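Local coordinates for ferric-siderophore receptor protein (Streptomyces coelicolor, PDB 2X4L) that probably binds iron-loaded siderophores outside the cell membrane and delivers them for uptake, as solute-binding proteins of its family do, at residues 70-75 against 91-96; 50-55 against 81-86; 46-51 against 63-68; 99-104 against 134-139. All blocks are in the same frame, centred on the assembly; numbering follows the deposited sequence.

Overall arrangement
All four contacts belong to one half of the molecule, built round the parallel sheet with strand order 92-95, 67-69, 48-51, 113-118, 142-146. Contact 3 pairs two neighbouring strands of that sheet and closes before contact 1 opens. Contact 2, centred about 10 Å from contact 3, starts from the same strand 48-51 and sets the helix after it against the long loop that follows strand 67-69. Contact 1, about 9 Å from contact 2 between centres and interleaved with it along the chain, joins that loop to edge strand 92-95. Contact 4 comes last, packing helices 103-108 and 133-139 about 15 Å from contact 1. Together they tie sheet, helices and loops into one alpha/beta domain.

Contact 1 of 4, residues 70-75 against 91-96; sequences GPTTTK and VTVLGN
The carboxamide of N96 reaches across to the backbone N-H groups of T72 and T73 and crosses both threonine side chains at about a right angle. Its OD1 accepts from both: T72 N, at 2.9 Å, arrives nearly along the C=O axis, whereas T73 N lies in the carbonyl plane on a lone pair, with an N-H...O angle of 165°. The other end of the same amide is used as well, since N96 ND2 donates to T73 OG1 at 2.9 Å, with the hydroxyl oxygen close to the amide plane. That hydroxyl sits between the backbone N and carbonyl carbon of its own residue (chi1 58°), the rotamer that presents it to N96. T72 points at the other segment. Its CG2, anti to the backbone N, slides past V93 and meets V93 CG2 at 3.9 Å, while OG1 folds back on its own loop to donate to G70 O at 2.7 Å and also bonds the T52 hydroxyl. An alanine in place of T72 would probably leave G70 O and the T52 hydroxyl without this shared mate and open a gap beside V93. Nearer the strand, G70 N donates to G95 O at 3.0 Å, and N96 CA makes a CA-H...O contact of 3.3 Å with G70 O. The loop after strand 67-69 is thus clipped to the end of edge strand 92-95. With both its ends gripped, the N96 amide is held flat and its rotation fixed, so one amide supplies three of the four hydrogen bonds across the contact.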
loop_
_atom_site.group_PDB
_atom_site.type_symbol
_atom_site.label_atom_id
_atom_site.label_comp_id
_atom_site.label_asym_id
_atom_site.label_seq_id
_atom_site.Cartn_x
_atom_site.Cartn_y
_atom_site.Cartn_z
ATOM N N GLY A 70 10.532 5.770 -5.649
ATOM C CA GLY A 70 9.478 5.924 -4.629
ATOM C C GLY A 70 10.169 6.161 -3.306
ATOM O O GLY A 70 11.375 6.213 -3.195
ATOM N N PRO A 71 9.345 6.336 -2.262
ATOM C CA PRO A 71 9.916 6.476 -0.928
ATOM C C PRO A 71 10.718 5.239 -0.599
ATOM O O PRO A 71 10.166 4.161 -0.485
ATOM C CB PRO A 71 8.649 6.590 -0.019
ATOM C CG PRO A 71 7.579 7.017 -0.933
ATOM C CD PRO A 71 7.867 6.284 -2.255
ATOM N N THR A 72 12.057 5.399 -0.432
ATOM C CA THR A 72 12.947 4.247 -0.310
ATOM C C THR A 72 13.761 4.253 0.965
ATOM O O THR A 72 13.891 3.214 1.608
ATOM C CB THR A 72 13.847 4.145 -1.542
ATOM O OG1 THR A 72 13.027 4.099 -2.732
ATOM C CG2 THR A 72 14.607 2.763 -1.464
ATOM N N THR A 73 14.359 5.444 1.287
ATOM C CA THR A 73 15.043 5.559 2.568
ATOM C C THR A 73 14.504 6.771 3.294
ATOM O O THR A 73 13.921 7.706 2.700
ATOM C CB THR A 73 16.535 5.730 2.446
ATOM O OG1 THR A 73 16.832 6.914 1.664
ATOM C CG2 THR A 73 17.170 4.476 1.831
ATOM N N THR A 74 14.657 6.727 4.589
ATOM C CA THR A 74 14.324 7.858 5.460
ATOM C C THR A 74 15.546 8.757 5.588
ATOM O O THR A 74 16.696 8.448 5.151
ATOM C CB THR A 74 13.896 7.364 6.848
ATOM O OG1 THR A 74 15.113 7.003 7.523
ATOM C CG2 THR A 74 12.883 6.226 6.754
ATOM N N LYS A 75 15.369 9.886 6.261
ATOM C CA LYS A 75 16.492 10.809 6.457
ATOM C C LYS A 75 17.642 10.292 7.312
ATOM O O LYS A 75 18.795 10.829 7.277
ATOM C CB LYS A 75 15.977 12.120 7.018
ATOM C CG LYS A 75 14.944 12.690 6.023
ATOM C CD LYS A 75 15.017 14.159 6.095
ATOM C CE LYS A 75 13.661 14.806 5.988
ATOM N NZ LYS A 75 14.077 16.121 6.488
ATOM N N VAL A 91 20.198 -1.833 -4.577
ATOM C CA VAL A 91 19.439 -1.339 -5.732
ATOM C C VAL A 91 19.804 0.102 -6.017
ATOM O O VAL A 91 20.370 0.768 -5.168
ATOM C CB VAL A 91 17.915 -1.316 -5.386
ATOM C CG1 VAL A 91 17.336 -2.784 -5.125
ATOM C CG2 VAL A 91 17.555 -0.447 -4.235
ATOM N N THR A 92 19.570 0.548 -7.248
ATOM C CA THR A 92 19.803 1.952 -7.563
ATOM C C THR A 92 18.498 2.709 -7.329
ATOM O O THR A 92 17.492 2.365 -7.924
ATOM C CB THR A 92 20.201 2.091 -9.065
ATOM O OG1 THR A 92 21.505 1.448 -9.241
ATOM C CG2 THR A 92 20.281 3.581 -9.474
ATOM N N VAL A 93 18.542 3.739 -6.480
ATOM C CA VAL A 93 17.398 4.529 -6.210
ATOM C C VAL A 93 17.364 5.672 -7.258
ATOM O O VAL A 93 18.257 6.533 -7.321
ATOM C CB VAL A 93 17.506 5.123 -4.795
ATOM C CG1 VAL A 93 16.374 6.071 -4.468
ATOM C CG2 VAL A 93 17.460 3.972 -3.758
ATOM N N LEU A 94 16.276 5.657 -8.073
ATOM C CA LEU A 94 16.112 6.594 -9.161
ATOM C C LEU A 94 15.370 7.829 -8.706
ATOM O O LEU A 94 15.372 8.859 -9.414
ATOM C CB LEU A 94 15.328 5.878 -10.281
ATOM C CG LEU A 94 16.122 4.715 -10.873
ATOM C CD1 LEU A 94 15.140 3.945 -11.821
ATOM C CD2 LEU A 94 17.331 5.153 -11.695
ATOM N N GLY A 95 14.682 7.728 -7.567
ATOM C CA GLY A 95 13.904 8.820 -7.000
ATOM C C GLY A 95 13.528 8.291 -5.593
ATOM O O GLY A 95 13.245 7.083 -5.470
ATOM N N ASN A 96 13.474 9.199 -4.618
ATOM C CA ASN A 96 13.353 8.793 -3.189
ATOM C C ASN A 96 12.102 9.364 -2.551
ATOM O O ASN A 96 12.060 9.585 -1.306
ATOM C CB ASN A 96 14.623 9.177 -2.390
ATOM C CG ASN A 96 14.930 8.189 -1.288
ATOM O OD1 ASN A 96 14.093 7.382 -0.889
ATOM N ND2 ASN A 96 16.166 8.285 -0.751
HETATM O O HOH W 1 13.403 9.928 0.971
#

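Contact 2 of 4, residues 50-55 against 81-86; sequences AFTGVA and VQAGDL
T52 and G53, in the first turn of helix 52-60, press directly on the backbone of Q82 and A83, and here the contact is tight and wholly buried. The methyl CG2 of T52, anti to the backbone N, lies 3.6 Å from A83 CA and 3.9 Å from A83 CB. Beside it, G53 CA makes a CA-H...O contact of 3.3 Å with Q82 O, the angle at the hydrogen being 150°; a side chain at G53 would be crowded by the F51 ring. The end of the Q82 side chain lies at the rim of that ring, near CE2 and CZ, while W126 meets the ring edge-to-face elsewhere. F51 is the N-cap residue, where strand 48-51 of the parallel sheet passes into the helix of a beta-alpha-beta unit, and its carbonyl accepts A55 N at 2.9 Å. The loop that covers this junction runs as a short 3-10 segment, 81-83, and then a type II' turn from A83 to L86, closed by L86 N donating to A83 O. L86 belongs to the buried side too: it points at the helix, with CD2 4.0 Å from A55 CB and CD1 3.7 Å from A55 O, and V68 and F59 flank it. The solvent side is the corner of the turn at G84 and D85, which makes no contact with residues 50-55; there the D85 carboxylate forms a salt bridge with K306 of helix 304-320.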
loop_
_atom_site.group_PDB
_atom_site.type_symbol
_atom_site.label_atom_id
_atom_site.label_comp_id
_atom_site.label_asym_id
_atom_site.label_seq_id
_atom_site.Cartn_x
_atom_site.Cartn_y
_atom_site.Cartn_z
ATOM N N ALA A 50 11.350 -1.073 -10.584
ATOM C CA ALA A 50 9.994 -1.065 -10.024
ATOM C C ALA A 50 9.751 0.070 -9.034
ATOM O O ALA A 50 10.689 0.510 -8.338
ATOM C CB ALA A 50 9.762 -2.421 -9.302
ATOM N N PHE A 51 8.504 0.461 -8.870
ATOM C CA PHE A 51 8.129 1.318 -7.779
ATOM C C PHE A 51 8.630 0.601 -6.495
ATOM O O PHE A 51 8.535 -0.622 -6.388
ATOM C CB PHE A 51 6.602 1.450 -7.762
ATOM C CG PHE A 51 6.120 2.233 -6.571
ATOM C CD1 PHE A 51 6.406 3.589 -6.496
ATOM C CD2 PHE A 51 5.343 1.630 -5.594
ATOM C CE1 PHE A 51 6.018 4.332 -5.393
ATOM C CE2 PHE A 51 4.947 2.381 -4.481
ATOM C CZ PHE A 51 5.275 3.753 -4.377
ATOM N N THR A 52 9.127 1.419 -5.541
ATOM C CA THR A 52 9.734 0.803 -4.366
ATOM C C THR A 52 8.816 -0.273 -3.752
ATOM O O THR A 52 9.286 -1.339 -3.384
ATOM C CB THR A 52 10.060 1.865 -3.370
ATOM O OG1 THR A 52 10.996 2.727 -4.039
ATOM C CG2 THR A 52 10.742 1.229 -2.120
ATOM N N GLY A 53 7.510 0.028 -3.577
ATOM C CA GLY A 53 6.612 -0.944 -2.899
ATOM C C GLY A 53 6.454 -2.219 -3.703
ATOM O O GLY A 53 6.190 -3.287 -3.089
ATOM N N VAL A 54 6.517 -2.129 -5.016
ATOM C CA VAL A 54 6.459 -3.325 -5.875
ATOM C C VAL A 54 7.768 -4.109 -5.789
ATOM O O VAL A 54 7.804 -5.349 -5.587
ATOM C CB VAL A 54 6.147 -2.934 -7.337
ATOM C CG1 VAL A 54 6.311 -4.164 -8.278
ATOM C CG2 VAL A 54 4.708 -2.397 -7.385
ATOM N N ALA A 55 8.918 -3.391 -5.785
ATOM C CA ALA A 55 10.222 -4.111 -5.549
ATOM C C ALA A 55 10.192 -4.815 -4.197
ATOM O O ALA A 55 10.718 -5.947 -4.079
ATOM C CB ALA A 55 11.354 -3.083 -5.558
ATOM N N VAL A 81 9.152 2.386 5.114
ATOM C CA VAL A 81 8.199 1.283 5.233
ATOM C C VAL A 81 7.866 0.679 3.903
ATOM O O VAL A 81 7.758 -0.582 3.801
ATOM C CB VAL A 81 6.944 1.826 5.924
ATOM C CG1 VAL A 81 6.199 2.808 5.106
ATOM C CG2 VAL A 81 6.005 0.591 6.193
ATOM N N GLN A 82 7.803 1.460 2.791
ATOM C CA GLN A 82 7.459 0.857 1.500
ATOM C C GLN A 82 8.576 0.076 0.858
ATOM O O GLN A 82 8.351 -0.586 -0.110
ATOM C CB GLN A 82 6.994 2.006 0.538
ATOM C CG GLN A 82 5.633 2.681 1.073
ATOM C CD GLN A 82 4.977 3.504 0.029
ATOM O OE1 GLN A 82 4.385 2.931 -0.960
ATOM N NE2 GLN A 82 5.107 4.754 0.111
ATOM N N ALA A 83 9.768 0.079 1.470
ATOM C CA ALA A 83 10.861 -0.705 0.925
ATOM C C ALA A 83 10.838 -2.141 1.520
ATOM O O ALA A 83 11.593 -2.968 1.121
ATOM C CB ALA A 83 12.242 -0.011 1.260
ATOM N N GLY A 84 10.002 -2.416 2.518
ATOM C CA GLY A 84 9.945 -3.818 3.081
ATOM C C GLY A 84 11.342 -4.241 3.478
ATOM O O GLY A 84 12.046 -3.504 4.210
ATOM N N ASP A 85 11.683 -5.412 2.987
ATOM C CA ASP A 85 12.964 -6.025 3.377
ATOM C C ASP A 85 14.001 -5.842 2.272
ATOM O O ASP A 85 15.050 -6.449 2.385
ATOM C CB ASP A 85 12.828 -7.537 3.752
ATOM C CG ASP A 85 11.994 -7.729 4.976
ATOM O OD1 ASP A 85 12.210 -6.969 5.958
ATOM O OD2 ASP A 85 11.135 -8.671 4.941
ATOM N N LEU A 86 13.752 -4.984 1.254
ATOM C CA LEU A 86 14.663 -4.791 0.157
ATOM C C LEU A 86 16.035 -4.399 0.674
ATOM O O LEU A 86 16.178 -3.703 1.700
ATOM C CB LEU A 86 14.082 -3.607 -0.691
ATOM C CG LEU A 86 14.486 -3.433 -2.113
ATOM C CD1 LEU A 86 13.900 -4.625 -2.870
ATOM C CD2 LEU A 86 13.812 -2.168 -2.578
#

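Contact 3 of 4, residues 46-51 against 63-68; sequences ANIVAF and VEVKGV
V49 pairs with G67 and A50 with V68 in parallel register, joining strand 48-51 to strand 67-69. The backbone bonds run from either side of V49: I48 O accepts K66 N at 2.8 Å and, more weakly, G67 N, and A50 N donates to G67 O at 3.0 Å. CA-H...O contacts accompany these bonds, the shorter from V68 CA to A50 O at 3.1 Å. Helix 52-60 supplies the crossover, so the pairing closes a beta-alpha-beta unit. Before the strands pair, a side-chain donor takes over. K66 bends at chi2 and chi4 to bring NZ over A46 and N47: it donates to N47 OD1 at 2.8 Å, tilted 26° from the carbonyl plane, and to A46 O at 3.1 Å, well above that carbonyl's plane. A water adds a further link, bonded to A46 O, I48 N and E64 O. Apolar contacts lie on the side facing helix 52-60, where I48 CD1 meets V63 CG1 at 3.8 Å and I48 CG2 meets V65 CG1 at 3.9 Å, both pairs crossing at about a right angle. A methionine in place of K66 would probably leave N47 OD1 and A46 O without their charged donor, and the loop before strand 48-51 less firmly tied. Two neutral carbonyl oxygens accept from the ammonium, which is likely to offset its charge in place of solvent, as no acidic group of either segment is bonded to it.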
loop_
_atom_site.group_PDB
_atom_site.type_symbol
_atom_site.label_atom_id
_atom_site.label_comp_id
_atom_site.label_asym_id
_atom_site.label_seq_id
_atom_site.Cartn_x
_atom_site.Cartn_y
_atom_site.Cartn_z
ATOM N N ALA A 46 16.052 -9.674 -16.705
ATOM C CA ALA A 46 17.049 -9.703 -15.707
ATOM C C ALA A 46 17.116 -8.316 -15.063
ATOM O O ALA A 46 17.519 -8.221 -13.894
ATOM C CB ALA A 46 18.362 -9.992 -16.390
ATOM N N ASN A 47 16.795 -7.245 -15.828
ATOM C CA ASN A 47 16.985 -5.830 -15.290
ATOM C C ASN A 47 15.647 -5.188 -15.094
ATOM O O ASN A 47 15.119 -4.505 -15.989
ATOM C CB ASN A 47 17.800 -5.001 -16.285
ATOM C CG ASN A 47 19.222 -5.515 -16.491
ATOM O OD1 ASN A 47 19.708 -6.395 -15.778
ATOM N ND2 ASN A 47 19.863 -5.007 -17.480
ATOM N N ILE A 48 15.065 -5.397 -13.916
ATOM C CA ILE A 48 13.759 -4.948 -13.590
ATOM C C ILE A 48 13.893 -3.613 -12.834
ATOM O O ILE A 48 14.782 -3.474 -11.960
ATOM C CB ILE A 48 13.080 -6.001 -12.636
ATOM C CG1 ILE A 48 12.928 -7.337 -13.376
ATOM C CG2 ILE A 48 11.710 -5.450 -12.146
ATOM C CD1 ILE A 48 12.504 -8.433 -12.395
ATOM N N VAL A 49 13.046 -2.668 -13.175
ATOM C CA VAL A 49 12.908 -1.458 -12.362
ATOM C C VAL A 49 11.510 -1.375 -11.850
ATOM O O VAL A 49 10.577 -1.656 -12.597
ATOM C CB VAL A 49 13.295 -0.222 -13.210
ATOM C CG1 VAL A 49 12.953 1.099 -12.522
ATOM C CG2 VAL A 49 14.801 -0.279 -13.613
ATOM N N ALA A 50 11.350 -1.073 -10.584
ATOM C CA ALA A 50 9.994 -1.065 -10.024
ATOM C C ALA A 50 9.751 0.070 -9.034
ATOM O O ALA A 50 10.689 0.510 -8.338
ATOM C CB ALA A 50 9.762 -2.421 -9.302
ATOM N N PHE A 51 8.504 0.461 -8.870
ATOM C CA PHE A 51 8.129 1.318 -7.779
ATOM C C PHE A 51 8.630 0.601 -6.495
ATOM O O PHE A 51 8.535 -0.622 -6.388
ATOM C CB PHE A 51 6.602 1.450 -7.762
ATOM C CG PHE A 51 6.120 2.233 -6.571
ATOM C CD1 PHE A 51 6.406 3.589 -6.496
ATOM C CD2 PHE A 51 5.343 1.630 -5.594
ATOM C CE1 PHE A 51 6.018 4.332 -5.393
ATOM C CE2 PHE A 51 4.947 2.381 -4.481
ATOM C CZ PHE A 51 5.275 3.753 -4.377
ATOM N N VAL A 63 12.643 -12.302 -6.048
ATOM C CA VAL A 63 12.918 -11.696 -7.366
ATOM C C VAL A 63 13.618 -10.373 -7.120
ATOM O O VAL A 63 13.052 -9.512 -6.485
ATOM C CB VAL A 63 11.619 -11.537 -8.098
ATOM C CG1 VAL A 63 11.721 -10.586 -9.353
ATOM C CG2 VAL A 63 11.067 -12.962 -8.470
ATOM N N GLU A 64 14.855 -10.264 -7.613
ATOM C CA GLU A 64 15.615 -9.044 -7.410
ATOM C C GLU A 64 15.285 -8.007 -8.451
ATOM O O GLU A 64 15.019 -8.320 -9.605
ATOM C CB GLU A 64 17.118 -9.365 -7.489
ATOM C CG GLU A 64 18.106 -8.252 -7.913
ATOM C CD GLU A 64 19.562 -8.763 -8.275
ATOM O OE1 GLU A 64 19.850 -9.983 -8.132
ATOM O OE2 GLU A 64 20.407 -7.934 -8.735
ATOM N N VAL A 65 15.299 -6.741 -8.059
ATOM C CA VAL A 65 15.232 -5.632 -9.016
ATOM C C VAL A 65 16.576 -4.861 -9.069
ATOM O O VAL A 65 17.441 -4.949 -8.127
ATOM C CB VAL A 65 14.044 -4.621 -8.720
ATOM C CG1 VAL A 65 12.839 -5.429 -8.458
ATOM C CG2 VAL A 65 14.383 -3.723 -7.500
ATOM N N LYS A 66 16.810 -4.184 -10.193
ATOM C CA LYS A 66 18.032 -3.376 -10.309
ATOM C C LYS A 66 17.805 -1.918 -9.901
ATOM O O LYS A 66 18.749 -1.279 -9.376
ATOM C CB LYS A 66 18.557 -3.433 -11.726
ATOM C CG LYS A 66 18.933 -4.859 -12.190
ATOM C CD LYS A 66 20.227 -5.299 -11.582
ATOM C CE LYS A 66 20.713 -6.749 -11.907
ATOM N NZ LYS A 66 20.439 -7.311 -13.225
ATOM N N GLY A 67 16.585 -1.382 -10.109
ATOM C CA GLY A 67 16.363 0.025 -9.738
ATOM C C GLY A 67 14.969 0.163 -9.134
ATOM O O GLY A 67 14.085 -0.656 -9.417
ATOM N N VAL A 68 14.853 1.173 -8.274
ATOM C CA VAL A 68 13.565 1.471 -7.642
ATOM C C VAL A 68 13.303 2.962 -7.779
ATOM O O VAL A 68 14.213 3.773 -7.903
ATOM C CB VAL A 68 13.455 1.060 -6.143
ATOM C CG1 VAL A 68 13.631 -0.448 -6.058
ATOM C CG2 VAL A 68 14.484 1.801 -5.237
HETATM O O HOH W 2 16.300 -7.021 -11.812
#

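Contact 4 of 4, residues 99-104 against 134-139; sequences GKLNVE and DKVAKL
V103, in the first turn of helix 103-108, and V136, within helix 133-139, form the closest CA pair across the two segments, 6.2 Å from V103 CA to V136 CA. V103 carries the contact, pointing its CB at the neighbouring helix and spreading its two methyls over different partners. CG1, anti to the backbone N (chi1 177°), touches L139 CD1 at 3.9 Å and lies 4.2 Å from K135 CB. CG2 goes instead to V136 CG2, again at 3.9 Å, so the valine fits against K135, V136 and L139, which share one face of the helix. V136 and L139 are crossed obliquely, whereas K135 runs at about a right angle to V103 and, past CB, extends away from it. In the parallel alpha/beta domain these helices precede strands 113-118 and 142-146, and both L101 and V136 also rest on L114 of the former strand, which puts the pair on one face of the sheet. L101 adds a looser touch, its CD2 4.3 Å from V136 CG2, just before the helix starts. N102 is the N-cap of helix 103-108, its OD1 accepting K105 N. Y106, one turn further along, lies against L101, V136 and L139 and extends the apolar patch, while K135 and L139 border it on the solvent side.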
loop_
_atom_site.group_PDB
_atom_site.type_symbol
_atom_site.label_atom_id
_atom_site.label_comp_id
_atom_site.label_asym_id
_atom_site.label_seq_id
_atom_site.Cartn_x
_atom_site.Cartn_y
_atom_site.Cartn_z
ATOM N N GLY A 99 6.659 10.180 -7.383
ATOM C CA GLY A 99 6.672 11.045 -8.557
ATOM C C GLY A 99 8.007 11.547 -9.007
ATOM O O GLY A 99 8.140 12.618 -9.608
ATOM N N LYS A 100 9.054 10.796 -8.695
ATOM C CA LYS A 100 10.422 11.189 -9.061
ATOM C C LYS A 100 11.182 9.991 -9.642
ATOM O O LYS A 100 11.163 8.894 -9.085
ATOM C CB LYS A 100 11.145 11.589 -7.762
ATOM C CG LYS A 100 10.693 12.985 -7.189
ATOM C CD LYS A 100 11.615 14.114 -7.778
ATOM C CE LYS A 100 11.392 15.556 -7.204
ATOM N NZ LYS A 100 9.991 15.998 -7.521
ATOM N N LEU A 101 11.779 10.210 -10.803
ATOM C CA LEU A 101 12.456 9.075 -11.502
ATOM C C LEU A 101 13.456 9.651 -12.487
ATOM O O LEU A 101 13.050 10.301 -13.482
ATOM C CB LEU A 101 11.426 8.156 -12.203
ATOM C CG LEU A 101 11.892 6.765 -12.677
ATOM C CD1 LEU A 101 10.700 5.932 -13.181
ATOM C CD2 LEU A 101 12.983 6.884 -13.809
ATOM N N ASN A 102 14.757 9.612 -12.192
ATOM C CA ASN A 102 15.708 10.260 -13.066
ATOM C C ASN A 102 15.900 9.440 -14.351
ATOM O O ASN A 102 16.258 8.265 -14.302
ATOM C CB ASN A 102 17.031 10.389 -12.344
ATOM C CG ASN A 102 18.041 11.158 -13.150
ATOM O OD1 ASN A 102 18.602 10.618 -14.099
ATOM N ND2 ASN A 102 18.293 12.408 -12.803
ATOM N N VAL A 103 15.569 10.030 -15.514
ATOM C CA VAL A 103 15.536 9.195 -16.761
ATOM C C VAL A 103 16.900 8.794 -17.218
ATOM O O VAL A 103 17.040 7.648 -17.709
ATOM C CB VAL A 103 14.804 9.989 -17.885
ATOM C CG1 VAL A 103 14.814 9.212 -19.194
ATOM C CG2 VAL A 103 13.372 10.344 -17.457
ATOM N N GLU A 104 17.899 9.683 -17.054
ATOM C CA GLU A 104 19.251 9.322 -17.488
ATOM C C GLU A 104 19.771 8.153 -16.654
ATOM O O GLU A 104 20.379 7.237 -17.207
ATOM C CB GLU A 104 20.212 10.503 -17.363
ATOM C CG GLU A 104 19.878 11.693 -18.323
ATOM C CD GLU A 104 20.790 12.962 -18.080
ATOM O OE1 GLU A 104 21.880 12.892 -17.427
ATOM O OE2 GLU A 104 20.414 14.061 -18.569
ATOM N N ASP A 134 6.557 9.797 -20.823
ATOM C CA ASP A 134 6.818 9.392 -22.205
ATOM C C ASP A 134 8.263 9.022 -22.432
ATOM O O ASP A 134 8.556 8.020 -23.099
ATOM C CB ASP A 134 6.353 10.518 -23.153
ATOM C CG ASP A 134 7.158 11.862 -22.931
ATOM O OD1 ASP A 134 7.410 12.312 -21.782
ATOM O OD2 ASP A 134 7.507 12.535 -23.952
ATOM N N LYS A 135 9.160 9.776 -21.818
ATOM C CA LYS A 135 10.599 9.439 -21.932
ATOM C C LYS A 135 10.904 8.124 -21.278
ATOM O O LYS A 135 11.641 7.306 -21.838
ATOM C CB LYS A 135 11.451 10.561 -21.293
ATOM C CG LYS A 135 11.264 11.932 -21.851
ATOM C CD LYS A 135 12.077 12.910 -21.038
ATOM C CE LYS A 135 12.010 14.304 -21.723
ATOM N NZ LYS A 135 12.828 15.279 -20.940
ATOM N N VAL A 136 10.342 7.936 -20.096
ATOM C CA VAL A 136 10.498 6.673 -19.399
ATOM C C VAL A 136 9.954 5.565 -20.244
ATOM O O VAL A 136 10.587 4.503 -20.320
ATOM C CB VAL A 136 9.742 6.742 -18.082
ATOM C CG1 VAL A 136 9.659 5.322 -17.386
ATOM C CG2 VAL A 136 10.483 7.752 -17.214
ATOM N N ALA A 137 8.777 5.730 -20.850
ATOM C CA ALA A 137 8.207 4.597 -21.630
ATOM C C ALA A 137 8.985 4.127 -22.841
ATOM O O ALA A 137 8.864 2.960 -23.257
ATOM C CB ALA A 137 6.754 4.990 -22.143
ATOM N N LYS A 138 9.839 5.010 -23.375
ATOM C CA LYS A 138 10.648 4.656 -24.526
ATOM C C LYS A 138 11.629 3.563 -24.159
ATOM O O LYS A 138 12.001 2.800 -25.075
ATOM C CB LYS A 138 11.414 5.820 -25.130
ATOM C CG LYS A 138 10.590 7.021 -25.644
ATOM C CD LYS A 138 9.538 6.573 -26.597
ATOM C CE LYS A 138 9.041 7.781 -27.374
ATOM N NZ LYS A 138 7.939 7.371 -28.208
ATOM N N LEU A 139 12.112 3.559 -22.908
ATOM C CA LEU A 139 13.250 2.721 -22.558
ATOM C C LEU A 139 12.953 1.309 -22.138
ATOM O O LEU A 139 13.826 0.439 -22.219
ATOM C CB LEU A 139 14.028 3.394 -21.439
ATOM C CG LEU A 139 14.764 4.625 -21.961
ATOM C CD1 LEU A 139 15.022 5.639 -20.863
ATOM C CD2 LEU A 139 16.101 4.186 -22.648
#